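Side-chain contacts in methyl-accepting chemotaxis protein (Vibrio parahaemolyticus, PDB 4EXO), which probably senses small molecules such as pyruvic acid with its periplasmic PAS-like (Cache) domain and passes the signal on to the chemotaxis machinery: residues E47-M52 with G58-Y63; K19-M24 with M52-D57; G97-S102 with D135-T140. One frame throughout, in Å; residues are numbered along the deposited sequence. Where two conformers were deposited one is given.

Interaction 1: residues E47-M52 with G58-Y63. With PYR (pyruvic acid), chain B.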
loop_
_atom_site.group_PDB
_atom_site.type_symbol
_atom_site.label_atom_id
_atom_site.label_comp_id
_atom_site.label_asym_id
_atom_site.label_seq_id
_atom_site.Cartn_x
_atom_site.Cartn_y
_atom_site.Cartn_z
ATOM N N GLU A 47 7.793 13.235 -1.603
ATOM C CA GLU A 47 8.117 12.929 -0.209
ATOM C C GLU A 47 7.293 11.789 0.404
ATOM O O GLU A 47 7.801 10.992 1.225
ATOM C CB GLU A 47 8.059 14.216 0.615
ATOM C CG GLU A 47 9.155 15.167 0.165
ATOM C CD GLU A 47 9.068 16.526 0.809
ATOM O OE1 GLU A 47 8.356 16.653 1.835
ATOM O OE2 GLU A 47 9.722 17.456 0.285
ATOM N N ILE A 48 6.036 11.687 -0.015
ATOM C CA ILE A 48 5.175 10.587 0.381
ATOM C C ILE A 48 5.614 9.280 -0.307
ATOM O O ILE A 48 5.777 8.243 0.345
ATOM C CB ILE A 48 3.685 10.874 0.025
ATOM C CG1 ILE A 48 3.167 12.061 0.871
ATOM C CG2 ILE A 48 2.860 9.615 0.250
ATOM C CD1 ILE A 48 1.906 12.667 0.340
ATOM N N LEU A 49 5.811 9.319 -1.618
ATOM C CA LEU A 49 6.071 8.039 -2.318
ATOM C C LEU A 49 7.440 7.469 -1.950
ATOM O O LEU A 49 7.609 6.253 -1.872
ATOM C CB LEU A 49 5.985 8.224 -3.830
ATOM C CG LEU A 49 4.574 8.487 -4.415
ATOM C CD1 LEU A 49 4.717 9.128 -5.793
ATOM C CD2 LEU A 49 3.810 7.175 -4.483
ATOM N N LYS A 50 8.420 8.339 -1.715
ATOM C CA LYS A 50 9.741 7.863 -1.303
ATOM C C LYS A 50 9.801 7.284 0.106
ATOM O O LYS A 50 10.686 6.493 0.412
ATOM C CB LYS A 50 10.763 8.994 -1.439
ATOM C CG LYS A 50 11.137 9.243 -2.909
ATOM C CD LYS A 50 11.968 10.531 -3.056
ATOM C CE LYS A 50 13.301 10.457 -2.365
ATOM N NZ LYS A 50 14.030 11.739 -2.673
ATOM N N ALA A 51 8.850 7.654 0.961
ATOM C CA ALA A 51 8.784 7.045 2.308
ATOM C C ALA A 51 8.086 5.676 2.353
ATOM O O ALA A 51 8.344 4.853 3.258
ATOM C CB ALA A 51 8.093 8.017 3.254
HETATM N N MSE A 52 7.174 5.424 1.403
HETATM C CA MSE A 52 6.382 4.191 1.423
HETATM C C MSE A 52 7.150 2.878 1.230
HETATM O O MSE A 52 8.050 2.760 0.362
HETATM C CB MSE A 52 5.234 4.265 0.385
HETATM C CG MSE A 52 4.189 5.279 0.807
HETATM SE SE MSE A 52 2.882 5.666 -0.580
HETATM C CE MSE A 52 1.916 4.060 -0.379
ATOM N N GLY A 58 10.552 -3.322 -0.925
ATOM C CA GLY A 58 9.313 -2.960 -1.623
ATOM C C GLY A 58 9.128 -1.459 -1.609
ATOM O O GLY A 58 8.643 -0.912 -0.618
ATOM N N TYR A 59 9.489 -0.783 -2.715
ATOM C CA TYR A 59 9.572 0.683 -2.750
ATOM C C TYR A 59 9.215 1.219 -4.137
ATOM O O TYR A 59 9.118 0.437 -5.105
ATOM C CB TYR A 59 11.031 1.132 -2.416
ATOM C CG TYR A 59 12.044 0.645 -3.459
ATOM C CD1 TYR A 59 12.331 1.415 -4.589
ATOM C CD2 TYR A 59 12.668 -0.611 -3.328
ATOM C CE1 TYR A 59 13.260 0.977 -5.573
ATOM C CE2 TYR A 59 13.609 -1.087 -4.291
ATOM C CZ TYR A 59 13.894 -0.264 -5.415
ATOM O OH TYR A 59 14.791 -0.705 -6.361
ATOM N N PHE A 60 9.033 2.545 -4.223
ATOM C CA PHE A 60 8.718 3.213 -5.491
ATOM C C PHE A 60 9.896 3.937 -6.143
ATOM O O PHE A 60 10.807 4.454 -5.446
ATOM C CB PHE A 60 7.622 4.257 -5.284
ATOM C CG PHE A 60 6.286 3.675 -4.992
ATOM C CD1 PHE A 60 5.494 3.163 -6.022
ATOM C CD2 PHE A 60 5.807 3.652 -3.686
ATOM C CE1 PHE A 60 4.233 2.626 -5.769
ATOM C CE2 PHE A 60 4.524 3.111 -3.394
ATOM C CZ PHE A 60 3.735 2.580 -4.437
ATOM N N PHE A 61 9.831 4.001 -7.477
ATOM C CA PHE A 61 10.702 4.833 -8.284
ATOM C C PHE A 61 9.810 5.508 -9.346
ATOM O O PHE A 61 8.696 5.034 -9.624
ATOM C CB PHE A 61 11.812 3.971 -8.960
ATOM C CG PHE A 61 11.264 2.803 -9.736
ATOM C CD1 PHE A 61 10.731 3.000 -11.032
ATOM C CD2 PHE A 61 11.262 1.510 -9.207
ATOM C CE1 PHE A 61 10.214 1.911 -11.755
ATOM C CE2 PHE A 61 10.724 0.419 -9.922
ATOM C CZ PHE A 61 10.209 0.623 -11.208
ATOM N N ALA A 62 10.294 6.587 -9.953
ATOM C CA ALA A 62 9.593 7.116 -11.139
ATOM C C ALA A 62 10.557 7.717 -12.127
ATOM O O ALA A 62 11.618 8.237 -11.720
ATOM C CB ALA A 62 8.491 8.138 -10.735
ATOM N N TYR A 63 10.216 7.616 -13.420
ATOM C CA TYR A 63 11.023 8.200 -14.507
ATOM C C TYR A 63 10.089 8.985 -15.411
ATOM O O TYR A 63 8.923 8.614 -15.522
ATOM C CB TYR A 63 11.703 7.090 -15.347
ATOM C CG TYR A 63 12.750 6.324 -14.546
ATOM C CD1 TYR A 63 14.114 6.675 -14.608
ATOM C CD2 TYR A 63 12.365 5.278 -13.707
ATOM C CE1 TYR A 63 15.064 5.982 -13.845
ATOM C CE2 TYR A 63 13.332 4.545 -12.955
ATOM C CZ TYR A 63 14.665 4.942 -13.019
ATOM O OH TYR A 63 15.603 4.259 -12.280
HETATM C C PYR B . 14.244 0.263 -9.769
HETATM O O PYR B . 13.863 -0.989 -9.911
HETATM O OXT PYR B . 14.565 0.696 -8.565
HETATM C CA PYR B . 14.322 1.134 -10.880
HETATM O O3 PYR B . 14.702 2.335 -10.646
HETATM C CB PYR B . 14.019 0.726 -12.317
HETATM O O HOH W 1 8.999 4.093 -1.795
#
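The Phe-60 ring carries Leu-49 CD2 over one face and Met-52 CB at its edge, near the ring plane. The leucine methyl stands 4.2 Å from the Phe-60 centroid and 14° off the ring normal, a CH-pi contact, while Met-52 CB lies 4.0 Å from Phe-60 CE2. Met-52, a selenomethionine, adds a Met-aromatic contact from an oblique direction, its SE 5.3 Å from the Phe-60 centroid. The bend at its third torsion (chi3 76°) brings CE close to Phe-60 CE2. Here the end of helix 42-51 is laid against the chain that leads into strand 61-63 of the antiparallel sheet of a PAS-like Cache domain. No direct hydrogen bond joins the two segments; a water does so instead, giving its protons to Leu-49 O and Met-52 O and accepting from Phe-60 N at 2.9 Å. The carbonyls of Leu-49 and Met-52 thus meet the backbone NH of Phe-60 through one molecule. Tyr-59, Phe-61 and Tyr-63 turn instead to the pyruvic acid pocket. Phe-61 sets one face beneath the ligand, whose CA lies 3.5 Å above the ring plane and toward the rim. Tyr-59 and Tyr-63 present their edges: Tyr-59 OH donates to PYR OXT at 2.6 Å, and Tyr-63 OH donates to the keto oxygen O3 at 2.7 Å, each acceptor lying in the plane of the ring that serves it. Lys-124 and His-72 also hydrogen-bond the ligand, and on the helix side Met-24 of the second subunit packs on Met-52 and Phe-60.

Interaction 2: residues K19-M24 with M52-D57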
loop_
_atom_site.group_PDB
_atom_site.type_symbol
_atom_site.label_atom_id
_atom_site.label_comp_id
_atom_site.label_asym_id
_atom_site.label_seq_id
_atom_site.Cartn_x
_atom_site.Cartn_y
_atom_site.Cartn_z
ATOM N N LYS A 19 -0.249 -4.838 -8.445
ATOM C CA LYS A 19 -1.344 -3.923 -8.827
ATOM C C LYS A 19 -1.975 -3.224 -7.611
ATOM O O LYS A 19 -2.304 -2.040 -7.666
ATOM C CB LYS A 19 -2.383 -4.649 -9.699
ATOM C CG LYS A 19 -1.796 -4.948 -11.109
ATOM C CD LYS A 19 -2.806 -5.528 -12.066
ATOM C CE LYS A 19 -2.311 -5.401 -13.529
ATOM N NZ LYS A 19 -2.654 -4.090 -14.240
ATOM N N ALA A 20 -2.120 -3.952 -6.515
ATOM C CA ALA A 20 -2.614 -3.393 -5.241
ATOM C C ALA A 20 -1.658 -2.357 -4.664
ATOM O O ALA A 20 -2.067 -1.260 -4.263
ATOM C CB ALA A 20 -2.854 -4.522 -4.193
ATOM N N TYR A 21 -0.380 -2.705 -4.587
ATOM C CA TYR A 21 0.608 -1.755 -4.052
ATOM C C TYR A 21 0.649 -0.503 -4.899
ATOM O O TYR A 21 0.741 0.600 -4.357
ATOM C CB TYR A 21 2.012 -2.389 -4.056
ATOM C CG TYR A 21 2.126 -3.663 -3.192
ATOM C CD1 TYR A 21 1.419 -3.775 -2.001
ATOM C CD2 TYR A 21 2.962 -4.714 -3.573
ATOM C CE1 TYR A 21 1.529 -4.899 -1.191
ATOM C CE2 TYR A 21 3.087 -5.851 -2.775
ATOM C CZ TYR A 21 2.373 -5.931 -1.593
ATOM O OH TYR A 21 2.464 -7.057 -0.810
HETATM N N MSE A 22 0.604 -0.672 -6.237
HETATM C CA MSE A 22 0.601 0.497 -7.113
HETATM C C MSE A 22 -0.630 1.374 -6.820
HETATM O O MSE A 22 -0.516 2.600 -6.747
HETATM C CB MSE A 22 0.620 0.103 -8.611
HETATM C CG MSE A 22 0.599 1.315 -9.578
HETATM SE SE MSE A 22 2.096 2.592 -9.339
HETATM C CE MSE A 22 3.530 1.309 -9.430
HETATM N N MSE A 23 -1.799 0.752 -6.691
HETATM C CA MSE A 23 -3.014 1.490 -6.340
HETATM C C MSE A 23 -2.841 2.305 -5.072
HETATM O O MSE A 23 -3.256 3.456 -5.008
HETATM C CB MSE A 23 -4.236 0.573 -6.185
HETATM C CG MSE A 23 -5.486 1.393 -6.046
HETATM SE SE MSE A 23 -7.064 0.236 -5.937
HETATM C CE MSE A 23 -7.286 -0.322 -7.782
HETATM N N MSE A 24 -2.188 1.730 -4.068
HETATM C CA MSE A 24 -1.962 2.467 -2.824
HETATM C C MSE A 24 -1.120 3.714 -3.014
HETATM O O MSE A 24 -1.418 4.757 -2.431
HETATM C CB MSE A 24 -1.345 1.554 -1.766
HETATM C CG MSE A 24 -2.248 0.391 -1.443
HETATM SE SE MSE A 24 -1.643 -0.572 0.123
HETATM C CE MSE A 24 -1.933 0.754 1.496
HETATM N N MSE A 52 7.174 5.424 1.403
HETATM C CA MSE A 52 6.382 4.191 1.423
HETATM C C MSE A 52 7.150 2.878 1.230
HETATM O O MSE A 52 8.050 2.760 0.362
HETATM C CB MSE A 52 5.234 4.265 0.385
HETATM C CG MSE A 52 4.189 5.279 0.807
HETATM SE SE MSE A 52 2.882 5.666 -0.580
HETATM C CE MSE A 52 1.916 4.060 -0.379
ATOM N N ARG A 53 6.786 1.882 2.039
ATOM C CA ARG A 53 7.326 0.519 1.863
ATOM C C ARG A 53 6.234 -0.508 2.061
ATOM O O ARG A 53 5.394 -0.335 2.956
ATOM C CB ARG A 53 8.434 0.232 2.906
ATOM C CG ARG A 53 9.615 1.190 2.844
ATOM C CD ARG A 53 10.555 0.837 1.658
ATOM N NE ARG A 53 11.779 1.651 1.727
ATOM C CZ ARG A 53 11.834 2.950 1.443
ATOM N NH1 ARG A 53 10.738 3.608 1.025
ATOM N NH2 ARG A 53 13.006 3.590 1.524
ATOM N N PHE A 54 6.248 -1.585 1.268
ATOM C CA PHE A 54 5.447 -2.761 1.624
ATOM C C PHE A 54 6.283 -3.923 2.195
ATOM O O PHE A 54 5.729 -4.943 2.628
ATOM C CB PHE A 54 4.540 -3.222 0.460
ATOM C CG PHE A 54 5.281 -3.524 -0.850
ATOM C CD1 PHE A 54 5.806 -4.792 -1.095
ATOM C CD2 PHE A 54 5.426 -2.552 -1.821
ATOM C CE1 PHE A 54 6.487 -5.087 -2.327
ATOM C CE2 PHE A 54 6.106 -2.844 -3.070
ATOM C CZ PHE A 54 6.626 -4.109 -3.296
ATOM N N GLU A 55 7.605 -3.752 2.156
ATOM C CA GLU A 55 8.605 -4.584 2.832
ATOM C C GLU A 55 9.937 -3.866 2.590
ATOM O O GLU A 55 10.002 -2.858 1.873
ATOM C CB GLU A 55 8.634 -6.023 2.295
ATOM C CG GLU A 55 8.889 -6.116 0.771
ATOM C CD GLU A 55 8.916 -7.564 0.264
ATOM O OE1 GLU A 55 9.861 -8.301 0.621
ATOM O OE2 GLU A 55 8.001 -7.955 -0.492
ATOM N N SER A 56 11.004 -4.350 3.208
ATOM C CA SER A 56 12.304 -3.693 3.058
ATOM C C SER A 56 12.716 -3.509 1.594
ATOM O O SER A 56 13.292 -2.450 1.219
ATOM C CB SER A 56 13.387 -4.455 3.829
ATOM O OG SER A 56 13.217 -4.202 5.222
ATOM N N ASP A 57 12.346 -4.479 0.754
ATOM C CA ASP A 57 12.712 -4.420 -0.673
ATOM C C ASP A 57 11.585 -3.865 -1.551
ATOM O O ASP A 57 11.657 -3.964 -2.761
ATOM C CB ASP A 57 13.055 -5.825 -1.160
ATOM C CG ASP A 57 14.380 -6.329 -0.579
ATOM O OD1 ASP A 57 15.341 -5.542 -0.548
ATOM O OD2 ASP A 57 14.452 -7.502 -0.169
#
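The backbones of Tyr-21, in helix 2-28, and Phe-54, in the irregular loop after helix 42-51, pass with their CA atoms 7.5 Å apart, and both side chains point into the gap. The long N-terminal helix of this Cache domain, which also meets the second subunit, is joined here to the loop that precedes the first strand of the sheet. The contact is built on a face-to-face aromatic stack. The centroids of the Tyr-21 and Phe-54 rings are 3.9 Å apart and their planes are inclined by only 11°, with Tyr-21 CE2 reaching to 3.4 Å from Phe-54 CD1. Although the planes are nearly parallel, the side chains run at about a right angle to each other. Phe-54 CG sits over the middle of the tyrosine ring, and its CB, 4.0 Å from the Tyr-21 centroid, adds a CH-pi contact on the same face. Phe-54 CG lies between its backbone N and carbonyl carbon (chi1 56°), which places the ring over the face of Tyr-21. Thr-140 of strand 136-143 also touches Phe-54, while Ala-20 of the second subunit packs on Tyr-21. A turn further along the helix, the CE methyl of Met-52 approaches the backbone of Met-24, 4.0 Å from Met-24 O. Arg-53 ties the loop back to helix 42-51, its NH1 hydrogen-bonding Lys-50 O and Met-52 O; the Met-52 bond is 2.9 Å long, its acceptor lies almost in the guanidinium plane, and NH1 comes from above the carbonyl plane, 61° out of it.

Interaction 3: residues G97-S102 with D135-T140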
loop_
_atom_site.group_PDB
_atom_site.type_symbol
_atom_site.label_atom_id
_atom_site.label_comp_id
_atom_site.label_asym_id
_atom_site.label_seq_id
_atom_site.Cartn_x
_atom_site.Cartn_y
_atom_site.Cartn_z
ATOM N N GLY A 97 12.149 -0.002 -21.220
ATOM C CA GLY A 97 11.186 -1.099 -21.120
ATOM C C GLY A 97 10.028 -0.765 -20.192
ATOM O O GLY A 97 8.884 -1.110 -20.491
ATOM N N LEU A 98 10.307 -0.092 -19.066
ATOM C CA LEU A 98 9.241 0.280 -18.128
ATOM C C LEU A 98 8.378 1.400 -18.686
ATOM O O LEU A 98 7.134 1.424 -18.474
ATOM C CB LEU A 98 9.794 0.698 -16.759
ATOM C CG LEU A 98 10.348 -0.444 -15.884
ATOM C CD1 LEU A 98 11.318 0.132 -14.801
ATOM C CD2 LEU A 98 9.185 -1.182 -15.219
ATOM N N ILE A 99 9.020 2.320 -19.406
ATOM C CA ILE A 99 8.253 3.446 -19.967
ATOM C C ILE A 99 7.271 2.826 -20.972
ATOM O O ILE A 99 6.070 3.123 -20.942
ATOM C CB ILE A 99 9.167 4.474 -20.668
ATOM C CG1 ILE A 99 9.969 5.274 -19.614
ATOM C CG2 ILE A 99 8.321 5.452 -21.519
ATOM C CD1 ILE A 99 11.256 5.927 -20.272
ATOM N N ASP A 100 7.783 1.966 -21.839
ATOM C CA ASP A 100 6.908 1.318 -22.853
ATOM C C ASP A 100 5.846 0.379 -22.252
ATOM O O ASP A 100 4.690 0.396 -22.696
ATOM C CB ASP A 100 7.731 0.570 -23.893
ATOM C CG ASP A 100 8.549 1.519 -24.791
ATOM O OD1 ASP A 100 8.305 2.773 -24.798
ATOM O OD2 ASP A 100 9.439 0.988 -25.485
ATOM N N ALA A 101 6.228 -0.436 -21.263
ATOM C CA ALA A 101 5.243 -1.284 -20.572
ATOM C C ALA A 101 4.082 -0.465 -20.013
ATOM O O ALA A 101 2.900 -0.860 -20.152
ATOM C CB ALA A 101 5.891 -2.111 -19.437
ATOM N N SER A 102 4.409 0.640 -19.347
ATOM C CA SER A 102 3.375 1.432 -18.710
ATOM C C SER A 102 2.471 2.155 -19.734
ATOM O O SER A 102 1.280 2.351 -19.471
ATOM C CB SER A 102 3.969 2.458 -17.724
ATOM O OG SER A 102 4.540 3.561 -18.400
ATOM N N ASP A 135 3.953 13.498 -16.307
ATOM C CA ASP A 135 4.799 12.643 -17.135
ATOM C C ASP A 135 5.661 11.752 -16.216
ATOM O O ASP A 135 6.883 11.701 -16.373
ATOM C CB ASP A 135 5.708 13.472 -18.077
ATOM C CG ASP A 135 6.427 12.632 -19.103
ATOM O OD1 ASP A 135 5.829 11.658 -19.621
ATOM O OD2 ASP A 135 7.618 12.942 -19.421
ATOM N N TRP A 136 5.031 11.095 -15.244
ATOM C CA TRP A 136 5.737 10.120 -14.408
ATOM C C TRP A 136 5.296 8.723 -14.770
ATOM O O TRP A 136 4.099 8.404 -14.721
ATOM C CB TRP A 136 5.493 10.333 -12.916
ATOM C CG TRP A 136 6.189 11.520 -12.302
ATOM C CD1 TRP A 136 7.033 12.411 -12.915
ATOM C CD2 TRP A 136 6.100 11.925 -10.936
ATOM N NE1 TRP A 136 7.469 13.353 -12.005
ATOM C CE2 TRP A 136 6.890 13.086 -10.787
ATOM C CE3 TRP A 136 5.424 11.418 -9.817
ATOM C CZ2 TRP A 136 7.050 13.727 -9.549
ATOM C CZ3 TRP A 136 5.555 12.081 -8.594
ATOM C CH2 TRP A 136 6.357 13.212 -8.474
ATOM N N VAL A 137 6.289 7.895 -15.088
ATOM C CA VAL A 137 6.143 6.448 -15.103
ATOM C C VAL A 137 6.551 6.017 -13.699
ATOM O O VAL A 137 7.750 5.997 -13.362
ATOM C CB VAL A 137 7.055 5.816 -16.164
ATOM C CG1 VAL A 137 6.967 4.275 -16.106
ATOM C CG2 VAL A 137 6.673 6.308 -17.567
ATOM N N LEU A 138 5.537 5.749 -12.892
ATOM C CA LEU A 138 5.712 5.409 -11.462
ATOM C C LEU A 138 5.734 3.885 -11.360
ATOM O O LEU A 138 4.826 3.242 -11.864
ATOM C CB LEU A 138 4.533 5.954 -10.655
ATOM C CG LEU A 138 4.473 5.634 -9.144
ATOM C CD1 LEU A 138 5.696 6.250 -8.421
ATOM C CD2 LEU A 138 3.163 6.138 -8.503
ATOM N N GLY A 139 6.735 3.327 -10.681
ATOM C CA GLY A 139 6.922 1.873 -10.668
ATOM C C GLY A 139 7.297 1.318 -9.305
ATOM O O GLY A 139 7.744 2.059 -8.438
ATOM N N THR A 140 7.117 0.013 -9.136
ATOM C CA THR A 140 7.626 -0.694 -7.982
ATOM C C THR A 140 7.923 -2.110 -8.481
ATOM O O THR A 140 7.939 -2.354 -9.702
ATOM C CB THR A 140 6.623 -0.674 -6.768
ATOM O OG1 THR A 140 7.237 -1.376 -5.660
ATOM C CG2 THR A 140 5.309 -1.381 -7.110
#
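Val-137 of strand 136-143 carries the contact with helix 94-104 by van der Waals packing, the helix being laid across the antiparallel sheet of the Cache domain; the axes of helix 97-102 and strand 136-140 make an angle of 102° and approach to 8.8 Å. The two valine methyls have partly different neighbours. CG2 meets Ile-99 CG1 at 4.0 Å, the two side chains crossing at about a right angle. CG1, set opposite the backbone N of Val-137 (chi1 176°), lies against the helix backbone, a methyl resting on a carbonyl oxygen 3.7 Å away, Leu-98 O. Leu-98 points to the strand as well, but its side chain stays 4.6 Å or more from it and touches the bound pyruvic acid. Beyond the two segments, Ala-128 and Tyr-130 of strand 120-131 touch both Val-137 and Ser-102, so the helix spans neighbouring strands.

Polar bonding stays within the helix and none crosses to the strand. Ser-102 OG donates to Ile-99 O at 3.0 Å, tilted 31° from the carbonyl plane. The same oxygen packs on the strand by van der Waals contact, OG lying 3.4 Å from Val-137 CG1 and 3.6 Å from Val-137 CG2.

How the interactions relate
All three contacts are buried, but they differ in place and chemistry. Interactions 1 and 2 share Met-52, and both border the second subunit; interaction 3 touches no other protein chain. The helices of interactions 1 and 2 lie on one side of the sheet and that of interaction 3 on the other: Leu-138 turns toward helices 2-28 and 42-51, Val-137 toward helix 94-104. Aromatic rings carry interactions 1 and 2, with a bridging water in the first; the methyls of one valine, set against a helix carbonyl, a serine hydroxyl and an isoleucine, carry interaction 3. Adjacent strands 61-63 and 136-143 connect interactions 1 and 3 through Tyr-63 O to Val-137 N. Thr-140 links all three segment pairs, bonding Tyr-59 O and packing on Phe-54.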